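Local coordinates for 231aa long hypothetical protein-L-isoaspartate O-methyltransferase (Sulfolobus tokodaii, PDB 1VBF), which probably catalyses the S-adenosyl-L-methionine-dependent methyl esterification of L-isoaspartyl residues in damaged proteins, a step in their repair or degradation, at residues B[42-45]-B[51-54]; B[83-88]-B[110-115]; B[94-99]-B[130-135]; B[162-167]-B[171-176]. One frame throughout, in Å; residues are numbered along the deposited sequence.

Contact 1. Residues B[42-45]-B[51-54]; sequences HEAL and INTT
Leu45 and Thr53 form an antiparallel hydrogen-bonded pair that closes a short beta hairpin, and two backbone bonds between them carry the contact. Thr53 N reaches Leu45 O over 2.8 Å, while the return bond from Leu45 N to Thr53 O is longer at 3.2 Å and uses a lone pair of the carbonyl. Leu45 O is asked for more: Thr53 OG1 makes a weak bond to it at 3.4 Å, because chi1 of -38° sets the hydroxyl beside its own backbone N and therefore near the same acceptor. The flanking alpha carbons add CA-H...O contacts, Asn52 CA lying 3.0 Å from Leu45 O and Ala44 CA 3.2 Å from Thr53 O. One water donates to Ala44 O and, weakly, to Asn52 OD1, bridging the two segments. Apolar packing is slight, with Ala44 CB 3.9 Å from Asn52 CB. The side chain of Leu45 continues onto Arg25 and Leu33 and meets Pro49 of a second subunit, and that of Thr53 touches Ile47 on strand 45-48. Beyond the hairpin the chain leads into helix 56-65, where Thr54 packs on Met62, and Thr54 O receives a hydrogen bond from Tyr84 OH on helix 83-91.

Contact 2. Residues B[83-88]-B[110-115]; sequences YYTALI and KLLSYY
Ala86 and Leu112 bring the two backbones to their nearest, their CA atoms 7.0 Å apart, where the first part of helix 83-91 faces a loop built from two overlapping type I beta turns, Lys110 to Ser113 and Leu112 to Tyr115. The setting is the Rossmann-like fold of the AdoMet-dependent methyltransferases: this helix is the link of a beta-alpha-beta crossover between the parallel strands 73-77 and 94-99, and the loop leads from helix 102-109 to strand 118-122 at the sheet edge. A methyl side chain lets the loop come close, and Leu112 and Tyr115 share Ala86 CB between them. Leu112 splits its two branches: CD2 lies 4.0 Å from Ala86 CB, and CD1 rests 4.0 Å from Thr85 CB, the side chains of Leu112 and Thr85 crossing at about a right angle. The hydroxyl of Thr85 is engaged apart from this apolar patch, hydrogen-bonded to Glu76. Toward the sheet, Leu112 continues onto Ile118 and Leu120 of strand 118-122. Ala86 CB lies oblique to the Tyr115 ring, which chi1 of -67° places beside its own backbone N, and the phenol is hydrogen-bonded to Glu90 farther along the same helix. A serine here, lacking the ring, would probably leave Ala86 CB uncovered on this side and Glu90 without its phenol partner. The tyrosine touches Ala86 with its outer end: Ala86 CB sits 3.7 Å from Tyr115 CE2 and 3.6 Å from Tyr115 OH.

Contact 3. Residues B[94-99]-B[130-135]; sequences KVVSVE and EEEKPY
Val96 meets Glu132 and Tyr135 in a small apolar contact between a strand and the loop that enters another strand, on one side of the central sheet of the Rossmann-like methyltransferase fold. Strand 94-99 does not neighbour strand 135-140 directly; strand 73-77 runs between them, so the side chains reach past it, and both Val96 and Tyr135 also pack on Leu75. Val96 uses both of its branches. With chi1 of 170°, CG1 stands anti to the backbone N and lies 3.7 Å from Tyr135 OH, whereas CG2 serves both partners, wedged between the ring edge and the glutamate stem, 3.8 Å from Glu132 CB and Glu132 CG alike. The ring of Tyr135 crosses the valine at about a right angle; CG2 lies in the ring plane, and CB approaches obliquely, 3.9 Å from Tyr135 CE2. A glycine in place of Tyr135 would probably open a gap beside Val96 and Leu75 and leave Tyr129 O without its phenol partner. The glutamate contributes only its aliphatic stem here. Its chain is bent at chi2, -69°, and the carboxylate goes to a salt bridge with Lys73, while Lys94 NZ remains 6.7 Å from Glu132 OE1, too far for contact. The chemistry therefore divides in two: the valine carbons meet the glutamate methylenes and the outer end of the phenol, its oxygen touching CG1 while it bonds to Tyr129 O, and these outside polar partners probably limit how far the stem and ring can turn.

Contact 4. Residues B[162-167]-B[171-176]; sequences ILPIGV and QKLYKV
The Tyr174 ring reaches Ile165, diagonal to it across the strand pair, because chi1 of -74° sets the ring beside its own backbone N, while Leu163, at chi1 49°, holds CG between N and the carbonyl carbon and brings CD1 to 4.0 Å from Tyr174 CB. The motif is an antiparallel beta hairpin, strand 159-165 with strand 171-177, forming the junction at which the parallel methyltransferase sheet turns antiparallel. Two hydrogen-bonded pairs carry it. Leu163 and Tyr174 exchange bonds of 3.0 Å from Leu163 N to Tyr174 O and 2.8 Å from Tyr174 N to Leu163 O. For Ile165 and Lys172 the two are unequal: Ile165 N reaches Lys172 O at 2.8 Å, nearly along the C=O axis, but Lys172 N stands above the plane of the Ile165 carbonyl at 3.3 Å from Ile165 O. On the face bearing Ile162, Pro164, Leu173 and Lys175, Ile162 CG2 packs 3.9 Å from Leu173 CD2, and Leu173 continues onto Met62 of helix 56-65. Past the strand end, Gly166 has phi of 158°, a backbone shape open essentially to glycine, and a CB there would collide with Gln171. The opposite face, with Leu163, Ile165, Lys172 and Tyr174, meets a third subunit, whose Tyr203 packs on Ile165 and Lys172. There the Tyr174 ring crosses Ile165 at about a right angle, and Lys172 NZ donates a hydrogen bond to Tyr174 OH at 3.2 Å.

From the N terminus, contact 1 closes first, a tight hairpin complete before the rest begin and tied by a hydrogen bond to helix 83-91. Contact 2 opens on that helix and closes a loop of 21 residues; contact 3 opens on the following strand, before contact 2 has closed, and closes one of 30, so these two cross. Strand 94-99 is packed by the helix on its Val95 and Ser97 side, through Thr85 and Ile88, and by the 130-135 loop on its Val96 side. Contact 4, again a short hairpin, comes last and in series, about 24 Å centre to centre from contact 2 and reaching the same sheet as contact 3. None of the four is nested within another.

Contact 1. Residues B[42-45]-B[51-54]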
loop_
_atom_site.group_PDB
_atom_site.type_symbol
_atom_site.label_atom_id
_atom_site.label_comp_id
_atom_site.label_asym_id
_atom_site.label_seq_id
_atom_site.Cartn_x
_atom_site.Cartn_y
_atom_site.Cartn_z
ATOM N N HIS B 42 -10.476 22.633 16.478
ATOM C CA HIS B 42 -10.255 21.953 15.214
ATOM C C HIS B 42 -10.584 20.474 15.256
ATOM O O HIS B 42 -10.495 19.794 14.244
ATOM C CB HIS B 42 -8.807 22.156 14.729
ATOM C CG HIS B 42 -8.501 23.554 14.276
ATOM N ND1 HIS B 42 -8.227 24.582 15.156
ATOM C CD2 HIS B 42 -8.446 24.104 13.037
ATOM C CE1 HIS B 42 -8.020 25.699 14.480
ATOM N NE2 HIS B 42 -8.148 25.440 13.192
ATOM N N GLU B 43 -10.972 19.962 16.412
ATOM C CA GLU B 43 -11.299 18.550 16.478
ATOM C C GLU B 43 -12.793 18.246 16.450
ATOM O O GLU B 43 -13.612 19.053 16.877
ATOM C CB GLU B 43 -10.747 17.943 17.738
ATOM C CG GLU B 43 -9.308 18.165 17.965
ATOM C CD GLU B 43 -8.903 17.576 19.288
ATOM O OE1 GLU B 43 -9.058 16.344 19.466
ATOM O OE2 GLU B 43 -8.448 18.354 20.155
ATOM N N ALA B 44 -13.129 17.057 15.961
ATOM C CA ALA B 44 -14.508 16.593 15.897
ATOM C C ALA B 44 -14.712 15.875 17.208
ATOM O O ALA B 44 -13.838 15.135 17.637
ATOM C CB ALA B 44 -14.700 15.635 14.743
ATOM N N LEU B 45 -15.866 16.089 17.832
ATOM C CA LEU B 45 -16.155 15.489 19.128
ATOM C C LEU B 45 -17.046 14.236 19.053
ATOM O O LEU B 45 -18.016 14.172 18.282
ATOM C CB LEU B 45 -16.760 16.563 20.057
ATOM C CG LEU B 45 -16.065 17.938 19.920
ATOM C CD1 LEU B 45 -16.722 19.002 20.807
ATOM C CD2 LEU B 45 -14.590 17.790 20.252
ATOM N N ILE B 51 -20.277 8.295 15.349
ATOM C CA ILE B 51 -20.786 9.642 15.064
ATOM C C ILE B 51 -20.156 10.802 15.834
ATOM O O ILE B 51 -20.134 10.809 17.062
ATOM C CB ILE B 51 -22.286 9.687 15.300
ATOM C CG1 ILE B 51 -22.944 8.499 14.611
ATOM C CG2 ILE B 51 -22.847 10.966 14.757
ATOM C CD1 ILE B 51 -24.387 8.347 14.948
ATOM N N ASN B 52 -19.678 11.801 15.095
ATOM C CA ASN B 52 -19.036 12.974 15.678
ATOM C C ASN B 52 -19.724 14.282 15.342
ATOM O O ASN B 52 -20.598 14.355 14.472
ATOM C CB ASN B 52 -17.597 13.102 15.190
ATOM C CG ASN B 52 -16.741 11.908 15.548
ATOM O OD1 ASN B 52 -16.723 11.449 16.692
ATOM N ND2 ASN B 52 -16.006 11.404 14.564
ATOM N N THR B 53 -19.301 15.328 16.032
ATOM C CA THR B 53 -19.830 16.656 15.790
ATOM C C THR B 53 -18.749 17.339 14.997
ATOM O O THR B 53 -17.602 17.329 15.419
ATOM C CB THR B 53 -19.973 17.469 17.078
ATOM O OG1 THR B 53 -20.420 16.618 18.135
ATOM C CG2 THR B 53 -20.970 18.587 16.876
ATOM N N THR B 54 -19.096 17.933 13.863
ATOM C CA THR B 54 -18.096 18.635 13.071
ATOM C C THR B 54 -17.290 19.599 13.958
ATOM O O THR B 54 -17.798 20.141 14.959
ATOM C CB THR B 54 -18.730 19.464 11.958
ATOM O OG1 THR B 54 -19.431 18.614 11.050
ATOM C CG2 THR B 54 -17.680 20.188 11.201
HETATM O O HOH W 1 -13.680 12.240 18.001
#

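Contact 2. Residues B[83-88]-B[110-115]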
loop_
_atom_site.group_PDB
_atom_site.type_symbol
_atom_site.label_atom_id
_atom_site.label_comp_id
_atom_site.label_asym_id
_atom_site.label_seq_id
_atom_site.Cartn_x
_atom_site.Cartn_y
_atom_site.Cartn_z
ATOM N N TYR B 83 -26.540 22.111 17.958
ATOM C CA TYR B 83 -25.818 23.384 18.034
ATOM C C TYR B 83 -25.795 24.229 16.741
ATOM O O TYR B 83 -26.049 25.447 16.770
ATOM C CB TYR B 83 -24.388 23.150 18.489
ATOM C CG TYR B 83 -23.558 24.397 18.409
ATOM C CD1 TYR B 83 -23.769 25.451 19.293
ATOM C CD2 TYR B 83 -22.616 24.563 17.410
ATOM C CE1 TYR B 83 -23.049 26.672 19.184
ATOM C CE2 TYR B 83 -21.886 25.783 17.276
ATOM C CZ TYR B 83 -22.107 26.831 18.167
ATOM O OH TYR B 83 -21.386 28.010 18.055
ATOM N N TYR B 84 -25.478 23.613 15.609
ATOM C CA TYR B 84 -25.463 24.402 14.387
ATOM C C TYR B 84 -26.902 24.731 13.989
ATOM O O TYR B 84 -27.161 25.724 13.290
ATOM C CB TYR B 84 -24.736 23.669 13.241
ATOM C CG TYR B 84 -23.271 23.419 13.511
ATOM C CD1 TYR B 84 -22.809 22.143 13.783
ATOM C CD2 TYR B 84 -22.355 24.473 13.558
ATOM C CE1 TYR B 84 -21.501 21.908 14.099
ATOM C CE2 TYR B 84 -21.019 24.245 13.877
ATOM C CZ TYR B 84 -20.606 22.957 14.144
ATOM O OH TYR B 84 -19.293 22.711 14.451
ATOM N N THR B 85 -27.834 23.894 14.452
ATOM C CA THR B 85 -29.234 24.102 14.150
ATOM C C THR B 85 -29.611 25.401 14.858
ATOM O O THR B 85 -30.139 26.317 14.228
ATOM C CB THR B 85 -30.103 22.935 14.654
ATOM O OG1 THR B 85 -29.418 21.700 14.429
ATOM C CG2 THR B 85 -31.437 22.899 13.899
ATOM N N ALA B 86 -29.316 25.493 16.155
ATOM C CA ALA B 86 -29.586 26.719 16.911
ATOM C C ALA B 86 -29.036 27.995 16.217
ATOM O O ALA B 86 -29.782 28.955 16.033
ATOM C CB ALA B 86 -29.011 26.609 18.320
ATOM N N LEU B 87 -27.752 28.015 15.838
ATOM C CA LEU B 87 -27.162 29.181 15.171
ATOM C C LEU B 87 -27.911 29.604 13.908
ATOM O O LEU B 87 -28.002 30.797 13.609
ATOM C CB LEU B 87 -25.701 28.922 14.805
ATOM C CG LEU B 87 -24.683 28.593 15.912
ATOM C CD1 LEU B 87 -23.320 28.385 15.269
ATOM C CD2 LEU B 87 -24.613 29.711 16.962
ATOM N N ILE B 88 -28.445 28.643 13.158
ATOM C CA ILE B 88 -29.185 28.974 11.946
ATOM C C ILE B 88 -30.555 29.568 12.325
ATOM O O ILE B 88 -30.995 30.597 11.789
ATOM C CB ILE B 88 -29.378 27.716 11.071
ATOM C CG1 ILE B 88 -28.011 27.132 10.716
ATOM C CG2 ILE B 88 -30.164 28.058 9.783
ATOM C CD1 ILE B 88 -28.084 25.841 9.956
ATOM N N LYS B 110 -34.885 17.712 23.266
ATOM C CA LYS B 110 -34.978 18.571 24.432
ATOM C C LYS B 110 -34.129 19.862 24.374
ATOM O O LYS B 110 -34.539 20.905 24.867
ATOM C CB LYS B 110 -34.582 17.705 25.628
ATOM C CG LYS B 110 -33.540 16.640 25.205
ATOM C CD LYS B 110 -33.448 15.419 26.118
ATOM C CE LYS B 110 -34.599 14.457 25.878
ATOM N NZ LYS B 110 -34.469 13.219 26.701
ATOM N N LEU B 111 -32.961 19.790 23.743
ATOM C CA LEU B 111 -32.046 20.923 23.660
ATOM C C LEU B 111 -32.427 22.115 22.793
ATOM O O LEU B 111 -31.773 23.153 22.868
ATOM C CB LEU B 111 -30.667 20.430 23.216
ATOM C CG LEU B 111 -30.025 19.338 24.079
ATOM C CD1 LEU B 111 -28.900 18.645 23.297
ATOM C CD2 LEU B 111 -29.522 19.957 25.376
ATOM N N LEU B 112 -33.462 21.991 21.968
ATOM C CA LEU B 112 -33.852 23.105 21.100
ATOM C C LEU B 112 -35.216 23.726 21.418
ATOM O O LEU B 112 -35.785 24.468 20.604
ATOM C CB LEU B 112 -33.825 22.642 19.650
ATOM C CG LEU B 112 -32.429 22.411 19.081
ATOM C CD1 LEU B 112 -32.484 21.827 17.667
ATOM C CD2 LEU B 112 -31.715 23.747 19.075
ATOM N N SER B 113 -35.725 23.433 22.612
ATOM C CA SER B 113 -37.028 23.925 23.061
ATOM C C SER B 113 -37.169 25.443 22.937
ATOM O O SER B 113 -38.188 25.947 22.473
ATOM C CB SER B 113 -37.260 23.491 24.505
ATOM O OG SER B 113 -36.221 23.981 25.326
ATOM N N TYR B 114 -36.144 26.163 23.356
ATOM C CA TYR B 114 -36.145 27.616 23.281
ATOM C C TYR B 114 -36.473 28.157 21.890
ATOM O O TYR B 114 -36.682 29.357 21.711
ATOM C CB TYR B 114 -34.768 28.131 23.696
ATOM C CG TYR B 114 -34.480 29.563 23.300
ATOM C CD1 TYR B 114 -35.092 30.632 23.958
ATOM C CD2 TYR B 114 -33.570 29.852 22.276
ATOM C CE1 TYR B 114 -34.796 31.964 23.609
ATOM C CE2 TYR B 114 -33.270 31.171 21.915
ATOM C CZ TYR B 114 -33.880 32.220 22.583
ATOM O OH TYR B 114 -33.573 33.518 22.232
ATOM N N TYR B 115 -36.510 27.293 20.890
ATOM C CA TYR B 115 -36.775 27.790 19.551
ATOM C C TYR B 115 -38.159 27.419 19.063
ATOM O O TYR B 115 -38.675 26.350 19.389
ATOM C CB TYR B 115 -35.695 27.263 18.579
ATOM C CG TYR B 115 -34.300 27.813 18.840
ATOM C CD1 TYR B 115 -33.909 29.043 18.304
ATOM C CD2 TYR B 115 -33.411 27.148 19.691
ATOM C CE1 TYR B 115 -32.659 29.604 18.613
ATOM C CE2 TYR B 115 -32.169 27.696 20.018
ATOM C CZ TYR B 115 -31.795 28.931 19.474
ATOM O OH TYR B 115 -30.595 29.527 19.806
#

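Contact 3. Residues B[94-99]-B[130-135]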
loop_
_atom_site.group_PDB
_atom_site.type_symbol
_atom_site.label_atom_id
_atom_site.label_comp_id
_atom_site.label_asym_id
_atom_site.label_seq_id
_atom_site.Cartn_x
_atom_site.Cartn_y
_atom_site.Cartn_z
ATOM N N LYS B 94 -37.275 30.196 9.084
ATOM C CA LYS B 94 -37.561 28.811 9.455
ATOM C C LYS B 94 -36.459 27.810 9.119
ATOM O O LYS B 94 -35.741 27.966 8.135
ATOM C CB LYS B 94 -38.870 28.357 8.811
ATOM C CG LYS B 94 -40.073 28.749 9.633
ATOM C CD LYS B 94 -41.283 28.931 8.759
ATOM C CE LYS B 94 -42.189 30.030 9.320
ATOM N NZ LYS B 94 -43.114 30.560 8.266
ATOM N N VAL B 95 -36.351 26.769 9.939
ATOM C CA VAL B 95 -35.340 25.738 9.751
ATOM C C VAL B 95 -35.924 24.330 9.826
ATOM O O VAL B 95 -36.498 23.955 10.848
ATOM C CB VAL B 95 -34.240 25.841 10.835
ATOM C CG1 VAL B 95 -33.245 24.738 10.693
ATOM C CG2 VAL B 95 -33.536 27.148 10.728
ATOM N N VAL B 96 -35.787 23.554 8.750
ATOM C CA VAL B 96 -36.236 22.162 8.751
ATOM C C VAL B 96 -34.948 21.333 8.900
ATOM O O VAL B 96 -34.036 21.461 8.095
ATOM C CB VAL B 96 -36.932 21.788 7.433
ATOM C CG1 VAL B 96 -37.154 20.293 7.382
ATOM C CG2 VAL B 96 -38.273 22.525 7.308
ATOM N N SER B 97 -34.868 20.491 9.921
ATOM C CA SER B 97 -33.666 19.707 10.149
ATOM C C SER B 97 -33.912 18.203 10.317
ATOM O O SER B 97 -34.679 17.786 11.181
ATOM C CB SER B 97 -32.948 20.233 11.378
ATOM O OG SER B 97 -31.813 19.450 11.695
ATOM N N VAL B 98 -33.206 17.398 9.524
ATOM C CA VAL B 98 -33.362 15.951 9.534
ATOM C C VAL B 98 -32.244 15.166 10.235
ATOM O O VAL B 98 -31.078 15.482 10.075
ATOM C CB VAL B 98 -33.440 15.443 8.080
ATOM C CG1 VAL B 98 -33.798 13.966 8.059
ATOM C CG2 VAL B 98 -34.416 16.306 7.285
ATOM N N GLU B 99 -32.608 14.131 10.990
ATOM C CA GLU B 99 -31.646 13.275 11.671
ATOM C C GLU B 99 -32.059 11.811 11.435
ATOM O O GLU B 99 -33.216 11.459 11.635
ATOM C CB GLU B 99 -31.619 13.574 13.161
ATOM C CG GLU B 99 -30.813 12.548 13.938
ATOM C CD GLU B 99 -29.360 12.496 13.493
ATOM O OE1 GLU B 99 -28.828 11.381 13.295
ATOM O OE2 GLU B 99 -28.750 13.577 13.344
ATOM N N GLU B 130 -39.143 17.038 1.216
ATOM C CA GLU B 130 -40.071 17.479 0.179
ATOM C C GLU B 130 -41.088 18.502 0.629
ATOM O O GLU B 130 -41.231 19.562 0.060
ATOM C CB GLU B 130 -40.857 16.275 -0.372
ATOM C CG GLU B 130 -40.500 15.847 -1.785
ATOM C CD GLU B 130 -40.521 17.005 -2.755
ATOM O OE1 GLU B 130 -41.595 17.639 -2.894
ATOM O OE2 GLU B 130 -39.463 17.275 -3.378
ATOM N N GLU B 131 -41.809 18.114 1.666
ATOM C CA GLU B 131 -42.931 18.841 2.256
ATOM C C GLU B 131 -42.825 20.310 2.643
ATOM O O GLU B 131 -43.856 20.963 2.749
ATOM C CB GLU B 131 -43.462 18.010 3.409
ATOM C CG GLU B 131 -42.603 16.752 3.665
ATOM C CD GLU B 131 -43.336 15.447 3.402
ATOM O OE1 GLU B 131 -44.489 15.312 3.886
ATOM O OE2 GLU B 131 -42.763 14.565 2.719
ATOM N N GLU B 132 -41.628 20.849 2.878
ATOM C CA GLU B 132 -41.468 22.296 3.131
ATOM C C GLU B 132 -40.522 22.721 2.020
ATOM O O GLU B 132 -39.686 23.612 2.164
ATOM C CB GLU B 132 -40.857 22.560 4.495
ATOM C CG GLU B 132 -41.715 22.154 5.674
ATOM C CD GLU B 132 -42.973 23.009 5.866
ATOM O OE1 GLU B 132 -42.864 24.257 5.953
ATOM O OE2 GLU B 132 -44.074 22.413 5.933
ATOM N N LYS B 133 -40.750 22.049 0.897
ATOM C CA LYS B 133 -39.990 22.109 -0.328
ATOM C C LYS B 133 -39.075 23.219 -0.690
ATOM O O LYS B 133 -37.871 23.030 -0.613
ATOM C CB LYS B 133 -40.872 21.862 -1.557
ATOM C CG LYS B 133 -40.057 21.296 -2.714
ATOM C CD LYS B 133 -40.907 21.009 -3.941
ATOM C CE LYS B 133 -41.036 22.262 -4.802
ATOM N NZ LYS B 133 -39.704 22.814 -5.243
ATOM N N PRO B 134 -39.589 24.391 -1.081
ATOM C CA PRO B 134 -38.610 25.422 -1.464
ATOM C C PRO B 134 -37.674 25.878 -0.361
ATOM O O PRO B 134 -38.118 26.494 0.606
ATOM C CB PRO B 134 -39.486 26.557 -2.001
ATOM C CG PRO B 134 -40.893 25.959 -2.063
ATOM C CD PRO B 134 -40.927 24.967 -0.951
ATOM N N TYR B 135 -36.386 25.557 -0.472
ATOM C CA TYR B 135 -35.432 25.988 0.549
ATOM C C TYR B 135 -34.495 27.023 -0.047
ATOM O O TYR B 135 -34.255 27.040 -1.258
ATOM C CB TYR B 135 -34.593 24.828 1.087
ATOM C CG TYR B 135 -35.382 23.780 1.815
ATOM C CD1 TYR B 135 -35.684 22.563 1.216
ATOM C CD2 TYR B 135 -35.892 24.029 3.079
ATOM C CE1 TYR B 135 -36.477 21.627 1.860
ATOM C CE2 TYR B 135 -36.692 23.097 3.728
ATOM C CZ TYR B 135 -36.975 21.899 3.119
ATOM O OH TYR B 135 -37.713 20.972 3.810
#

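Contact 4. Residues B[162-167]-B[171-176]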
loop_
_atom_site.group_PDB
_atom_site.type_symbol
_atom_site.label_atom_id
_atom_site.label_comp_id
_atom_site.label_asym_id
_atom_site.label_seq_id
_atom_site.Cartn_x
_atom_site.Cartn_y
_atom_site.Cartn_z
ATOM N N ILE B 162 -24.208 23.566 0.659
ATOM C CA ILE B 162 -22.860 23.212 1.053
ATOM C C ILE B 162 -22.855 21.784 1.590
ATOM O O ILE B 162 -23.643 21.454 2.476
ATOM C CB ILE B 162 -22.316 24.205 2.114
ATOM C CG1 ILE B 162 -21.999 25.531 1.423
ATOM C CG2 ILE B 162 -21.044 23.657 2.817
ATOM C CD1 ILE B 162 -21.422 26.592 2.313
ATOM N N LEU B 163 -21.998 20.929 1.029
ATOM C CA LEU B 163 -21.876 19.545 1.488
ATOM C C LEU B 163 -20.560 18.932 1.106
ATOM O O LEU B 163 -19.934 19.374 0.149
ATOM C CB LEU B 163 -22.957 18.637 0.905
ATOM C CG LEU B 163 -23.320 18.573 -0.592
ATOM C CD1 LEU B 163 -22.264 19.135 -1.515
ATOM C CD2 LEU B 163 -23.609 17.134 -0.924
ATOM N N PRO B 164 -20.119 17.898 1.847
ATOM C CA PRO B 164 -18.861 17.196 1.572
ATOM C C PRO B 164 -19.182 16.041 0.609
ATOM O O PRO B 164 -20.069 15.221 0.882
ATOM C CB PRO B 164 -18.435 16.653 2.937
ATOM C CG PRO B 164 -19.441 17.222 3.916
ATOM C CD PRO B 164 -20.678 17.454 3.131
ATOM N N ILE B 165 -18.491 15.986 -0.521
ATOM C CA ILE B 165 -18.707 14.902 -1.469
ATOM C C ILE B 165 -17.458 14.037 -1.596
ATOM O O ILE B 165 -16.351 14.537 -1.794
ATOM C CB ILE B 165 -19.058 15.416 -2.888
ATOM C CG1 ILE B 165 -20.360 16.215 -2.857
ATOM C CG2 ILE B 165 -19.186 14.223 -3.857
ATOM C CD1 ILE B 165 -20.726 16.749 -4.200
ATOM N N GLY B 166 -17.634 12.732 -1.483
ATOM C CA GLY B 166 -16.494 11.865 -1.630
ATOM C C GLY B 166 -16.616 10.504 -1.004
ATOM O O GLY B 166 -17.215 10.339 0.054
ATOM N N VAL B 167 -16.089 9.512 -1.710
ATOM C CA VAL B 167 -16.030 8.151 -1.192
ATOM C C VAL B 167 -14.600 8.242 -0.638
ATOM O O VAL B 167 -13.882 9.195 -0.956
ATOM C CB VAL B 167 -16.153 7.118 -2.341
ATOM C CG1 VAL B 167 -17.559 7.117 -2.867
ATOM C CG2 VAL B 167 -15.218 7.465 -3.476
ATOM N N GLN B 171 -12.637 13.773 2.008
ATOM C CA GLN B 171 -13.494 14.269 0.941
ATOM C C GLN B 171 -13.250 15.718 0.603
ATOM O O GLN B 171 -12.250 16.290 0.998
ATOM C CB GLN B 171 -14.958 14.085 1.336
ATOM C CG GLN B 171 -15.302 12.700 1.867
ATOM C CD GLN B 171 -14.993 12.541 3.337
ATOM O OE1 GLN B 171 -15.215 13.445 4.125
ATOM N NE2 GLN B 171 -14.498 11.378 3.716
ATOM N N LYS B 172 -14.174 16.316 -0.131
ATOM C CA LYS B 172 -14.053 17.717 -0.495
ATOM C C LYS B 172 -15.331 18.448 -0.111
ATOM O O LYS B 172 -16.424 17.912 -0.253
ATOM C CB LYS B 172 -13.825 17.870 -1.996
ATOM C CG LYS B 172 -12.445 17.465 -2.495
ATOM C CD LYS B 172 -12.581 16.880 -3.891
ATOM C CE LYS B 172 -13.576 15.686 -3.848
ATOM N NZ LYS B 172 -14.019 15.186 -5.188
ATOM N N LEU B 173 -15.177 19.679 0.373
ATOM C CA LEU B 173 -16.295 20.515 0.786
ATOM C C LEU B 173 -16.756 21.295 -0.446
ATOM O O LEU B 173 -15.965 21.980 -1.092
ATOM C CB LEU B 173 -15.819 21.457 1.910
ATOM C CG LEU B 173 -16.746 22.003 3.016
ATOM C CD1 LEU B 173 -17.031 23.457 2.759
ATOM C CD2 LEU B 173 -18.020 21.193 3.085
ATOM N N TYR B 174 -18.028 21.191 -0.793
ATOM C CA TYR B 174 -18.496 21.911 -1.964
ATOM C C TYR B 174 -19.593 22.928 -1.710
ATOM O O TYR B 174 -20.536 22.670 -0.961
ATOM C CB TYR B 174 -19.030 20.959 -3.024
ATOM C CG TYR B 174 -18.006 20.186 -3.782
ATOM C CD1 TYR B 174 -17.534 18.964 -3.309
ATOM C CD2 TYR B 174 -17.524 20.666 -4.995
ATOM C CE1 TYR B 174 -16.605 18.238 -4.030
ATOM C CE2 TYR B 174 -16.587 19.946 -5.731
ATOM C CZ TYR B 174 -16.135 18.737 -5.242
ATOM O OH TYR B 174 -15.207 18.035 -5.966
ATOM N N LYS B 175 -19.465 24.080 -2.359
ATOM C CA LYS B 175 -20.471 25.123 -2.266
ATOM C C LYS B 175 -21.190 25.103 -3.626
ATOM O O LYS B 175 -20.622 25.448 -4.669
ATOM C CB LYS B 175 -19.816 26.482 -2.004
ATOM C CG LYS B 175 -20.811 27.620 -1.865
ATOM C CD LYS B 175 -20.101 28.924 -1.589
ATOM C CE LYS B 175 -21.079 30.071 -1.530
ATOM N NZ LYS B 175 -20.431 31.250 -0.920
ATOM N N VAL B 176 -22.446 24.692 -3.603
ATOM C CA VAL B 176 -23.230 24.555 -4.814
ATOM C C VAL B 176 -24.273 25.636 -4.989
ATOM O O VAL B 176 -25.095 25.842 -4.105
ATOM C CB VAL B 176 -23.947 23.202 -4.803
ATOM C CG1 VAL B 176 -24.727 23.003 -6.068
ATOM C CG2 VAL B 176 -22.950 22.114 -4.610
#